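PDB 3ROT: ABC sugar transporter, periplasmic sugar binding protein from Legionella pneumophila subsp. pneumophila, which probably binds a sugar in the periplasm and passes it to an ABC transporter for import. Local coordinates for residues Y7-G12 with P48-F53; A59-G64 with L85-I90. All coordinates share one frame; numbering follows the deposited sequence.

Contact 1: residues Y7-G12 with P48-F53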
loop_
_atom_site.group_PDB
_atom_site.type_symbol
_atom_site.label_atom_id
_atom_site.label_comp_id
_atom_site.label_asym_id
_atom_site.label_seq_id
_atom_site.Cartn_x
_atom_site.Cartn_y
_atom_site.Cartn_z
ATOM N N TYR A 7 -8.470 -18.009 15.100
ATOM C CA TYR A 7 -7.466 -17.011 14.736
ATOM C C TYR A 7 -6.947 -17.212 13.317
ATOM O O TYR A 7 -6.775 -18.345 12.863
ATOM C CB TYR A 7 -6.262 -17.083 15.680
ATOM C CG TYR A 7 -6.484 -16.525 17.068
ATOM C CD1 TYR A 7 -6.396 -15.156 17.312
ATOM C CD2 TYR A 7 -6.744 -17.370 18.143
ATOM C CE1 TYR A 7 -6.554 -14.644 18.599
ATOM C CE2 TYR A 7 -6.907 -16.867 19.434
ATOM C CZ TYR A 7 -6.807 -15.507 19.652
ATOM O OH TYR A 7 -6.936 -15.009 20.928
ATOM N N LEU A 8 -6.710 -16.104 12.627
ATOM C CA LEU A 8 -6.135 -16.129 11.288
ATOM C C LEU A 8 -4.901 -15.249 11.437
ATOM O O LEU A 8 -5.005 -14.043 11.643
ATOM C CB LEU A 8 -7.095 -15.549 10.237
ATOM C CG LEU A 8 -6.502 -15.294 8.838
ATOM C CD1 LEU A 8 -5.720 -16.514 8.354
ATOM C CD2 LEU A 8 -7.620 -14.953 7.853
ATOM N N ILE A 9 -3.729 -15.860 11.361
ATOM C CA ILE A 9 -2.493 -15.122 11.538
ATOM C C ILE A 9 -1.650 -15.119 10.268
ATOM O O ILE A 9 -1.450 -16.159 9.644
ATOM C CB ILE A 9 -1.712 -15.728 12.729
ATOM C CG1 ILE A 9 -2.653 -15.821 13.941
ATOM C CG2 ILE A 9 -0.492 -14.872 13.048
ATOM C CD1 ILE A 9 -2.073 -16.458 15.197
ATOM N N THR A 10 -1.171 -13.938 9.874
ATOM C CA THR A 10 -0.346 -13.815 8.679
ATOM C C THR A 10 0.892 -12.968 8.943
ATOM O O THR A 10 1.053 -12.401 10.017
ATOM C CB THR A 10 -1.131 -13.192 7.491
ATOM O OG1 THR A 10 -1.479 -11.836 7.794
ATOM C CG2 THR A 10 -2.400 -14.001 7.214
ATOM N N HIS A 11 1.769 -12.904 7.951
ATOM C CA HIS A 11 3.004 -12.141 8.071
ATOM C C HIS A 11 2.902 -10.761 7.425
ATOM O O HIS A 11 3.867 -10.007 7.410
ATOM C CB HIS A 11 4.164 -12.921 7.433
ATOM C CG HIS A 11 3.885 -13.374 6.034
ATOM N ND1 HIS A 11 3.271 -14.577 5.747
ATOM C CD2 HIS A 11 4.095 -12.764 4.842
ATOM C CE1 HIS A 11 3.116 -14.688 4.440
ATOM N NE2 HIS A 11 3.607 -13.601 3.867
ATOM N N GLY A 12 1.733 -10.438 6.883
ATOM C CA GLY A 12 1.547 -9.145 6.249
ATOM C C GLY A 12 0.079 -8.769 6.186
ATOM O O GLY A 12 -0.793 -9.627 6.340
ATOM N N PRO A 48 9.235 -12.233 13.563
ATOM C CA PRO A 48 9.214 -12.294 15.028
ATOM C C PRO A 48 7.883 -11.795 15.615
ATOM O O PRO A 48 7.372 -12.354 16.586
ATOM C CB PRO A 48 10.417 -11.435 15.427
ATOM C CG PRO A 48 10.572 -10.488 14.271
ATOM C CD PRO A 48 10.335 -11.378 13.086
ATOM N N LYS A 49 7.326 -10.749 15.015
ATOM C CA LYS A 49 6.048 -10.211 15.467
ATOM C C LYS A 49 4.962 -11.274 15.281
ATOM O O LYS A 49 4.138 -11.503 16.173
ATOM C CB LYS A 49 5.694 -8.965 14.664
ATOM C CG LYS A 49 4.437 -8.269 15.124
ATOM C CD LYS A 49 4.509 -7.936 16.603
ATOM C CE LYS A 49 3.594 -6.773 16.937
ATOM N NZ LYS A 49 3.974 -5.564 16.139
ATOM N N GLN A 50 4.967 -11.921 14.118
ATOM C CA GLN A 50 3.991 -12.967 13.838
ATOM C C GLN A 50 4.154 -14.120 14.822
ATOM O O GLN A 50 3.168 -14.699 15.273
ATOM C CB GLN A 50 4.138 -13.487 12.398
ATOM C CG GLN A 50 3.385 -14.798 12.154
ATOM C CD GLN A 50 3.354 -15.219 10.697
ATOM O OE1 GLN A 50 4.272 -14.929 9.933
ATOM N NE2 GLN A 50 2.297 -15.929 10.311
ATOM N N VAL A 51 5.399 -14.457 15.151
ATOM C CA VAL A 51 5.664 -15.535 16.094
ATOM C C VAL A 51 5.036 -15.181 17.442
ATOM O O VAL A 51 4.432 -16.028 18.098
ATOM C CB VAL A 51 7.188 -15.777 16.271
ATOM C CG1 VAL A 51 7.441 -16.666 17.482
ATOM C CG2 VAL A 51 7.755 -16.435 15.021
ATOM N N GLN A 52 5.171 -13.925 17.848
ATOM C CA GLN A 52 4.589 -13.490 19.109
ATOM C C GLN A 52 3.062 -13.581 19.030
ATOM O O GLN A 52 2.407 -13.995 19.986
ATOM C CB GLN A 52 5.033 -12.060 19.427
ATOM C CG GLN A 52 4.504 -11.534 20.748
ATOM C CD GLN A 52 4.636 -12.547 21.871
ATOM O OE1 GLN A 52 5.702 -13.140 22.071
ATOM N NE2 GLN A 52 3.553 -12.748 22.617
ATOM N N PHE A 53 2.497 -13.196 17.886
ATOM C CA PHE A 53 1.047 -13.282 17.697
ATOM C C PHE A 53 0.556 -14.716 17.928
ATOM O O PHE A 53 -0.408 -14.951 18.663
ATOM C CB PHE A 53 0.659 -12.844 16.284
ATOM C CG PHE A 53 0.615 -11.353 16.093
ATOM C CD1 PHE A 53 -0.095 -10.546 16.977
ATOM C CD2 PHE A 53 1.246 -10.761 15.004
ATOM C CE1 PHE A 53 -0.178 -9.167 16.778
ATOM C CE2 PHE A 53 1.169 -9.389 14.797
ATOM C CZ PHE A 53 0.454 -8.589 15.686
#
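Q50 reaches from the helix 47-59 across the end of strand 5-9 to the turn that follows it. Its CG stands anti to the backbone N (chi1 166°) and the chain runs on extended, which carries the amide out to T10 and H11. CB of Q50 lies 4.0 Å from the carbonyl O of T10. The next carbon, CG, is shared between that oxygen and the methyl CG2 of I9, 4.0 Å from Q50 CG. At the tip the amide splits its partners: OE1 sits 3.2 Å from H11 CB, while NE2 approaches the T10 carbonyl carbon at 3.6 Å. Neither of these is a hydrogen bond. T68, whose hydroxyl bonds both Q50 NE2 and H11 ND1, links the two side chains, and Q50 NE2 has a further, weak bond to the T67 hydroxyl. Next to it along the helix, the same I9 CG2 meets F53 CB at 4.0 Å, and I9 CD1 reaches the F53 backbone, a small apolar patch. In the turn, T10 OG1 donates to G12 O at 2.7 Å. T10 O and Q50 OE1 are buried here and have no partner in the model. H11 NE2 bonds a glycerol, probably from the crystallisation liquor; the H11 ring packs edge-to-face with W18 and also meets H142. With no hydrogen bond between them, the two segments meet by van der Waals contact, while T68 satisfies the amide NE2 and the imidazole ND1.

Contact 2: residues A59-G64 with L85-I90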
loop_
_atom_site.group_PDB
_atom_site.type_symbol
_atom_site.label_atom_id
_atom_site.label_comp_id
_atom_site.label_asym_id
_atom_site.label_seq_id
_atom_site.Cartn_x
_atom_site.Cartn_y
_atom_site.Cartn_z
ATOM N N ALA A 59 -1.941 -19.046 24.117
ATOM C CA ALA A 59 -2.250 -18.866 25.534
ATOM C C ALA A 59 -3.748 -18.827 25.814
ATOM O O ALA A 59 -4.195 -19.198 26.901
ATOM C CB ALA A 59 -1.599 -17.587 26.046
ATOM N N THR A 60 -4.526 -18.375 24.834
ATOM C CA THR A 60 -5.974 -18.277 24.999
ATOM C C THR A 60 -6.701 -19.584 24.722
ATOM O O THR A 60 -7.918 -19.653 24.853
ATOM C CB THR A 60 -6.571 -17.200 24.069
ATOM O OG1 THR A 60 -6.396 -17.601 22.706
ATOM C CG2 THR A 60 -5.889 -15.858 24.292
ATOM N N TYR A 61 -5.955 -20.618 24.339
ATOM C CA TYR A 61 -6.547 -21.921 24.030
ATOM C C TYR A 61 -7.739 -21.794 23.076
ATOM O O TYR A 61 -8.869 -22.139 23.427
ATOM C CB TYR A 61 -6.986 -22.623 25.324
ATOM C CG TYR A 61 -5.827 -23.114 26.161
ATOM C CD1 TYR A 61 -5.180 -24.313 25.852
ATOM C CD2 TYR A 61 -5.330 -22.348 27.217
ATOM C CE1 TYR A 61 -4.059 -24.735 26.572
ATOM C CE2 TYR A 61 -4.209 -22.756 27.942
ATOM C CZ TYR A 61 -3.577 -23.951 27.613
ATOM O OH TYR A 61 -2.453 -24.349 28.308
ATOM N N PRO A 62 -7.498 -21.291 21.852
ATOM C CA PRO A 62 -8.562 -21.126 20.856
ATOM C C PRO A 62 -9.014 -22.456 20.249
ATOM O O PRO A 62 -8.362 -23.483 20.422
ATOM C CB PRO A 62 -7.913 -20.211 19.823
ATOM C CG PRO A 62 -6.498 -20.673 19.838
ATOM C CD PRO A 62 -6.212 -20.796 21.322
ATOM N N SER A 63 -10.135 -22.428 19.541
ATOM C CA SER A 63 -10.669 -23.622 18.898
ATOM C C SER A 63 -9.809 -24.028 17.697
ATOM O O SER A 63 -9.787 -25.197 17.300
ATOM C CB SER A 63 -12.109 -23.377 18.437
ATOM O OG SER A 63 -12.968 -23.121 19.539
ATOM N N GLY A 64 -9.101 -23.060 17.124
ATOM C CA GLY A 64 -8.257 -23.350 15.985
ATOM C C GLY A 64 -7.523 -22.119 15.500
ATOM O O GLY A 64 -7.899 -20.991 15.822
ATOM N N LEU A 85 -0.504 -28.672 22.917
ATOM C CA LEU A 85 -1.719 -28.198 23.570
ATOM C C LEU A 85 -2.969 -28.726 22.873
ATOM O O LEU A 85 -4.090 -28.507 23.331
ATOM C CB LEU A 85 -1.744 -26.669 23.592
ATOM C CG LEU A 85 -0.565 -26.016 24.319
ATOM C CD1 LEU A 85 -0.633 -24.500 24.180
ATOM C CD2 LEU A 85 -0.586 -26.424 25.779
ATOM N N ASN A 86 -2.762 -29.424 21.761
ATOM C CA ASN A 86 -3.855 -30.001 20.990
ATOM C C ASN A 86 -4.733 -28.950 20.301
ATOM O O ASN A 86 -5.914 -29.186 20.037
ATOM C CB ASN A 86 -4.711 -30.902 21.885
ATOM C CG ASN A 86 -5.719 -31.722 21.097
ATOM O OD1 ASN A 86 -5.351 -32.489 20.202
ATOM N ND2 ASN A 86 -7.000 -31.563 21.427
ATOM N N ILE A 87 -4.149 -27.785 20.024
ATOM C CA ILE A 87 -4.857 -26.718 19.323
ATOM C C ILE A 87 -4.611 -26.964 17.835
ATOM O O ILE A 87 -3.464 -26.970 17.385
ATOM C CB ILE A 87 -4.304 -25.324 19.698
ATOM C CG1 ILE A 87 -4.582 -25.036 21.178
ATOM C CG2 ILE A 87 -4.959 -24.248 18.830
ATOM C CD1 ILE A 87 -3.880 -23.810 21.710
ATOM N N PRO A 88 -5.683 -27.184 17.056
ATOM C CA PRO A 88 -5.544 -27.434 15.621
ATOM C C PRO A 88 -4.927 -26.245 14.895
ATOM O O PRO A 88 -5.315 -25.103 15.127
ATOM C CB PRO A 88 -6.982 -27.677 15.167
ATOM C CG PRO A 88 -7.683 -28.118 16.418
ATOM C CD PRO A 88 -7.098 -27.208 17.455
ATOM N N VAL A 89 -3.967 -26.518 14.022
ATOM C CA VAL A 89 -3.335 -25.458 13.256
ATOM C C VAL A 89 -3.344 -25.821 11.779
ATOM O O VAL A 89 -2.929 -26.909 11.395
ATOM C CB VAL A 89 -1.883 -25.214 13.695
ATOM C CG1 VAL A 89 -1.291 -24.073 12.886
ATOM C CG2 VAL A 89 -1.841 -24.886 15.181
ATOM N N ILE A 90 -3.853 -24.905 10.964
ATOM C CA ILE A 90 -3.916 -25.105 9.525
ATOM C C ILE A 90 -2.993 -24.096 8.861
ATOM O O ILE A 90 -2.961 -22.930 9.247
ATOM C CB ILE A 90 -5.367 -24.926 9.005
ATOM C CG1 ILE A 90 -6.196 -26.155 9.387
ATOM C CG2 ILE A 90 -5.379 -24.735 7.491
ATOM C CD1 ILE A 90 -7.626 -26.112 8.869
#
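With chi1 near -65°, I87 sets CG2 anti to its backbone N and CG1 anti to its carbonyl carbon, and the extended chi2 sends CD1 on towards Y61 and P62. A similar first torsion in Y61 (chi1 -71°) swings its ring out to L85. CD1 of I87 then lies 3.8 Å from P62 CD and near Y61 CA, while CG2 rests by the P62 carbonyl O and ring carbon CG; the isoleucine chain and the proline ring cross at about a right angle. At the more exposed end of the contact, L85 CD2 touches the phenol side at two points, 3.8 Å from Y61 OH and 3.9 Å from Y61 CE1. Two helix ends lie next to each other there: Y61, with positive phi, leaves helix 47-59, and N86 closes helix 76-85 in a Schellman motif. Further in, the P88 ring lies against the backbone of the other segment, its CD 3.4 Å from S63 O. That oxygen accepts a hydrogen bond from N262 of helix 247-264, whose M261 also touches P88. Beyond it, G64 CA approaches P88 O at 3.5 Å, a CA-H...O contact with 133° at the hydrogen. Across these two segments the joint is thus apolar contact helped by weak C-H...O approach; conventional backbone bonding between strands 64-67 and 89-92 starts with P88 and I90 to I65.

Contacts 1 and 2 belong to the same Rossmann-like lobe, whose parallel six-stranded sheet has the order 2-1-3-4-5-6, and their centres are 14 Å apart. Along the chain they come in series: helix 47-59 contributes to contact 1, and the loop after it, leading into strand 64-67, supplies one side of contact 2. Y7 ties them directly, with its N 3.1 Å from G64 O, a probable hydrogen bond, and its ring packed on P62. Contact 1 lies at the C-terminal end of strand 5-9 and contact 2 at the N-terminal ends of strands 64-67 and 89-92, opposite ends of the sheet. Ligands of this family probably sit at the H11 end, between the lobes, remote from contact 2.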